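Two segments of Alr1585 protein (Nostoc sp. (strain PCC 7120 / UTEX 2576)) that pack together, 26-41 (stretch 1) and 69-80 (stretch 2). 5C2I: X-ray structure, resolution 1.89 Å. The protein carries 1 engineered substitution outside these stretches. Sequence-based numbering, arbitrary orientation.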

# COMPACT_ATOMS: atom_id res chain seq x y z
N LEU A 26 -25.21 31.85 14.55
CA LEU A 26 -23.79 31.96 14.78
C LEU A 26 -23.03 31.05 13.85
O LEU A 26 -22.08 31.49 13.19
CB LEU A 26 -23.49 31.62 16.22
CG LEU A 26 -21.95 31.67 16.55
CD1 LEU A 26 -21.77 32.23 17.95
CD2 LEU A 26 -21.41 30.30 16.51
N LEU A 27 -23.46 29.79 13.77
CA LEU A 27 -22.74 28.81 12.95
C LEU A 27 -22.80 29.16 11.44
O LEU A 27 -21.93 28.78 10.68
CB LEU A 27 -23.29 27.40 13.18
CG LEU A 27 -23.06 26.79 14.57
CD1 LEU A 27 -23.70 25.41 14.67
CD2 LEU A 27 -21.58 26.72 14.91
N ASN A 28 -23.87 29.83 11.02
CA ASN A 28 -24.03 30.21 9.63
C ASN A 28 -23.08 31.32 9.21
O ASN A 28 -22.67 31.35 8.07
CB ASN A 28 -25.47 30.70 9.38
CG ASN A 28 -25.79 30.75 7.90
OD1 ASN A 28 -25.57 29.78 7.17
ND2 ASN A 28 -26.23 31.92 7.42
N ASP A 29 -22.74 32.22 10.12
CA ASP A 29 -21.91 33.40 9.79
C ASP A 29 -20.48 33.31 10.27
O ASP A 29 -19.64 34.21 9.96
CB ASP A 29 -22.55 34.70 10.33
CG ASP A 29 -22.14 35.95 9.52
OD1 ASP A 29 -21.89 35.79 8.31
OD2 ASP A 29 -22.16 37.08 10.09
N LEU A 30 -20.17 32.26 11.02
CA LEU A 30 -18.80 32.02 11.53
C LEU A 30 -18.06 31.18 10.52
O LEU A 30 -18.61 30.17 10.02
CB LEU A 30 -18.86 31.26 12.86
CG LEU A 30 -17.54 30.80 13.49
CD1 LEU A 30 -16.75 32.02 13.98
CD2 LEU A 30 -17.79 29.86 14.64
N GLN A 31 -16.82 31.52 10.25
CA GLN A 31 -15.99 30.67 9.37
C GLN A 31 -15.69 29.31 10.05
O GLN A 31 -15.62 29.19 11.26
CB GLN A 31 -14.66 31.35 9.05
CG GLN A 31 -14.81 32.55 8.14
CD GLN A 31 -13.48 33.02 7.60
OE1 GLN A 31 -12.73 32.24 6.99
NE2 GLN A 31 -13.18 34.29 7.79
N GLY A 32 -15.52 28.28 9.23
CA GLY A 32 -15.05 26.97 9.67
C GLY A 32 -13.60 26.96 10.13
O GLY A 32 -12.91 27.99 10.08
N ASN A 33 -13.16 25.79 10.61
CA ASN A 33 -11.79 25.54 11.09
C ASN A 33 -11.47 26.18 12.43
O ASN A 33 -10.36 26.02 12.94
CB ASN A 33 -10.76 25.99 10.03
CG ASN A 33 -9.39 25.35 10.21
OD1 ASN A 33 -9.26 24.19 10.59
ND2 ASN A 33 -8.35 26.12 9.88
N ILE A 34 -12.45 26.84 13.04
CA ILE A 34 -12.23 27.51 14.30
C ILE A 34 -12.74 26.62 15.46
O ILE A 34 -11.94 26.11 16.21
CB ILE A 34 -12.88 28.90 14.29
CG1 ILE A 34 -12.21 29.79 13.21
CG2 ILE A 34 -12.73 29.58 15.65
CD1 ILE A 34 -12.99 31.08 12.87
N LEU A 35 -14.06 26.39 15.52
CA LEU A 35 -14.63 25.51 16.53
C LEU A 35 -14.25 24.04 16.35
O LEU A 35 -14.19 23.30 17.34
CB LEU A 35 -16.14 25.65 16.60
CG LEU A 35 -16.65 27.05 16.92
CD1 LEU A 35 -18.16 27.05 16.96
CD2 LEU A 35 -16.05 27.60 18.21
N LYS A 36 -14.03 23.64 15.10
CA LYS A 36 -13.58 22.30 14.77
C LYS A 36 -12.70 22.40 13.56
O LYS A 36 -13.01 23.09 12.59
CB LYS A 36 -14.80 21.38 14.48
CG LYS A 36 -14.44 19.94 14.09
CD LYS A 36 -15.64 19.01 14.32
CE LYS A 36 -15.44 17.64 13.67
NZ LYS A 36 -14.17 17.04 14.19
N GLY A 37 -11.58 21.69 13.60
CA GLY A 37 -10.61 21.70 12.49
C GLY A 37 -11.19 21.19 11.18
O GLY A 37 -12.06 20.32 11.17
N HIS A 38 -10.74 21.76 10.06
CA HIS A 38 -11.28 21.35 8.74
C HIS A 38 -11.02 19.87 8.42
O HIS A 38 -11.75 19.29 7.64
CB HIS A 38 -10.82 22.28 7.59
CG HIS A 38 -9.34 22.31 7.36
ND1 HIS A 38 -8.64 21.21 6.91
CD2 HIS A 38 -8.45 23.33 7.43
CE1 HIS A 38 -7.37 21.54 6.75
NE2 HIS A 38 -7.23 22.82 7.05
N GLY A 39 -10.00 19.30 9.03
CA GLY A 39 -9.68 17.88 8.88
C GLY A 39 -9.22 17.39 7.50
O GLY A 39 -9.26 16.19 7.23
N ARG A 40 -8.87 18.30 6.60
CA ARG A 40 -8.44 17.91 5.25
C ARG A 40 -6.95 17.61 5.27
O ARG A 40 -6.18 18.22 6.03
CB ARG A 40 -8.75 19.00 4.20
CG ARG A 40 -10.18 19.56 4.18
CD ARG A 40 -11.28 18.55 3.85
NE ARG A 40 -12.57 19.28 3.86
CZ ARG A 40 -13.25 19.73 2.81
NH1 ARG A 40 -12.85 19.51 1.55
NH2 ARG A 40 -14.34 20.46 2.99
N ASP A 41 -6.54 16.71 4.40
CA ASP A 41 -5.14 16.25 4.39
C ASP A 41 -4.13 17.21 3.77
O ASP A 41 -2.94 17.09 4.01
CB ASP A 41 -5.05 14.93 3.64
CG ASP A 41 -5.50 13.77 4.50
OD1 ASP A 41 -5.17 13.76 5.72
OD2 ASP A 41 -6.18 12.88 3.92
N TYR A 69 -16.48 30.69 -2.10
CA TYR A 69 -15.60 29.68 -1.51
C TYR A 69 -15.63 29.53 0.00
O TYR A 69 -15.43 28.43 0.50
CB TYR A 69 -14.14 29.95 -1.92
CG TYR A 69 -13.92 29.65 -3.39
CD1 TYR A 69 -13.78 28.36 -3.83
CD2 TYR A 69 -13.84 30.67 -4.33
CE1 TYR A 69 -13.59 28.06 -5.19
CE2 TYR A 69 -13.61 30.40 -5.67
CZ TYR A 69 -13.49 29.09 -6.09
OH TYR A 69 -13.28 28.82 -7.42
N ILE A 70 -15.76 30.63 0.74
CA ILE A 70 -15.52 30.55 2.19
C ILE A 70 -16.51 29.57 2.81
O ILE A 70 -17.72 29.62 2.55
CB ILE A 70 -15.56 31.93 2.88
CG1 ILE A 70 -14.36 32.78 2.39
CG2 ILE A 70 -15.48 31.77 4.38
CD1 ILE A 70 -14.30 34.17 2.94
N THR A 71 -15.99 28.74 3.69
CA THR A 71 -16.75 27.71 4.36
C THR A 71 -17.18 28.21 5.73
O THR A 71 -16.34 28.49 6.56
CB THR A 71 -15.88 26.46 4.55
OG1 THR A 71 -15.28 26.09 3.30
CG2 THR A 71 -16.70 25.27 5.06
N SER A 72 -18.49 28.23 5.99
CA SER A 72 -18.98 28.50 7.34
C SER A 72 -18.83 27.25 8.24
O SER A 72 -18.69 26.13 7.76
CB SER A 72 -20.43 28.93 7.29
OG SER A 72 -21.25 27.86 6.91
N ALA A 73 -18.98 27.45 9.55
CA ALA A 73 -19.04 26.32 10.46
C ALA A 73 -20.22 25.38 10.16
O ALA A 73 -20.08 24.16 10.22
CB ALA A 73 -19.09 26.81 11.89
N LYS A 74 -21.35 25.95 9.78
CA LYS A 74 -22.50 25.16 9.38
C LYS A 74 -22.21 24.34 8.13
O LYS A 74 -22.50 23.14 8.11
CB LYS A 74 -23.74 26.06 9.18
CG LYS A 74 -25.03 25.39 8.64
CD LYS A 74 -26.01 26.40 8.01
CE LYS A 74 -27.40 25.74 7.76
NZ LYS A 74 -27.32 24.78 6.62
N LYS A 75 -21.66 24.96 7.12
CA LYS A 75 -21.31 24.25 5.88
C LYS A 75 -20.29 23.15 6.15
O LYS A 75 -20.44 22.04 5.64
CB LYS A 75 -20.79 25.22 4.81
CG LYS A 75 -20.44 24.56 3.48
CD LYS A 75 -21.70 24.10 2.75
CE LYS A 75 -21.33 23.31 1.49
NZ LYS A 75 -22.50 22.79 0.75
N GLN A 76 -19.28 23.45 6.96
CA GLN A 76 -18.27 22.46 7.33
C GLN A 76 -18.92 21.21 7.97
O GLN A 76 -18.65 20.08 7.54
CB GLN A 76 -17.28 23.06 8.30
CG GLN A 76 -16.19 22.12 8.72
CD GLN A 76 -15.31 22.68 9.79
OE1 GLN A 76 -15.27 23.90 9.99
NE2 GLN A 76 -14.52 21.80 10.46
N ALA A 77 -19.84 21.44 8.92
CA ALA A 77 -20.56 20.34 9.56
C ALA A 77 -21.43 19.57 8.57
O ALA A 77 -21.48 18.32 8.60
CB ALA A 77 -21.41 20.86 10.73
N ASP A 78 -22.12 20.29 7.68
CA ASP A 78 -23.01 19.65 6.69
C ASP A 78 -22.21 18.80 5.70
O ASP A 78 -22.64 17.71 5.35
CB ASP A 78 -23.82 20.69 5.92
CG ASP A 78 -24.89 21.38 6.80
OD1 ASP A 78 -25.07 20.98 7.97
OD2 ASP A 78 -25.55 22.33 6.33
N GLU A 79 -21.02 19.26 5.31
CA GLU A 79 -20.15 18.52 4.40
C GLU A 79 -19.64 17.24 5.09
O GLU A 79 -19.55 16.19 4.43
CB GLU A 79 -18.92 19.38 3.97
CG GLU A 79 -19.24 20.47 2.94
CD GLU A 79 -18.10 21.47 2.76
OE1 GLU A 79 -17.21 21.56 3.62
OE2 GLU A 79 -18.11 22.20 1.79
N ALA A 80 -19.29 17.33 6.37
CA ALA A 80 -18.86 16.14 7.11
C ALA A 80 -20.03 15.15 7.26
O ALA A 80 -19.86 13.94 7.09
CB ALA A 80 -18.29 16.51 8.47
O HOH W 1 -23.60 28.70 5.95

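Gln-76 has more of its surface buried by the other stretch than any other residue, and it achieves this with an extended side chain. With chi1 and chi2 both t, its amide reaches from the first turn of the helix into the loop of stretch 1, where both ends of the carboxamide are used. OE1 accepts from Asn-33 N at 2.9 Å, while NE2 donates to Lys-36 O, also at 2.9 Å, so one side chain satisfies backbone groups on two parts of the loop. A glutamine suits this place because it carries donor and acceptor together at the end of an arm long enough, when extended, to reach the loop. Gly-32 makes room for it: its CA lies 3.1 Å from Gln-76 OE1, and a CB there would come within 2.5 Å of that oxygen, a clash.

Ala-73, the first residue of the helix, forms the second centre of a contact that buries 617 Å² in all. Its N donates to Leu-30 O at 2.8 Å, and its methyl group points toward stretch 1, where CB meets Leu-27 CD2 at 3.9 Å and Leu-30 CD2 at 4.3 Å. The methyl group offers a small apolar surface to these two buried leucines where the backbones come close. Around it the main chains pair as a single bridge between Gln-31 and Ser-72, with Gly-32 N donating to Thr-71 O at 2.8 Å.

Lys-74 adds a further backbone bond, its N donating to Leu-27 O, in the helix of stretch 1, at 3.0 Å. The aliphatic part of its side chain passes Asn-28, Lys-74 CD lying 3.5 Å from Asn-28 OD1, before NZ forms a salt bridge with Asp-78 OD2 (3.0 Å). Ser-72 OG caps the helix by accepting from Lys-75 N at 2.9 Å, and a water links this hydroxyl to Asn-28 OD1. Farther along, Arg-40 NH2 forms a salt bridge with Glu-79 OE1 at 3.1 Å.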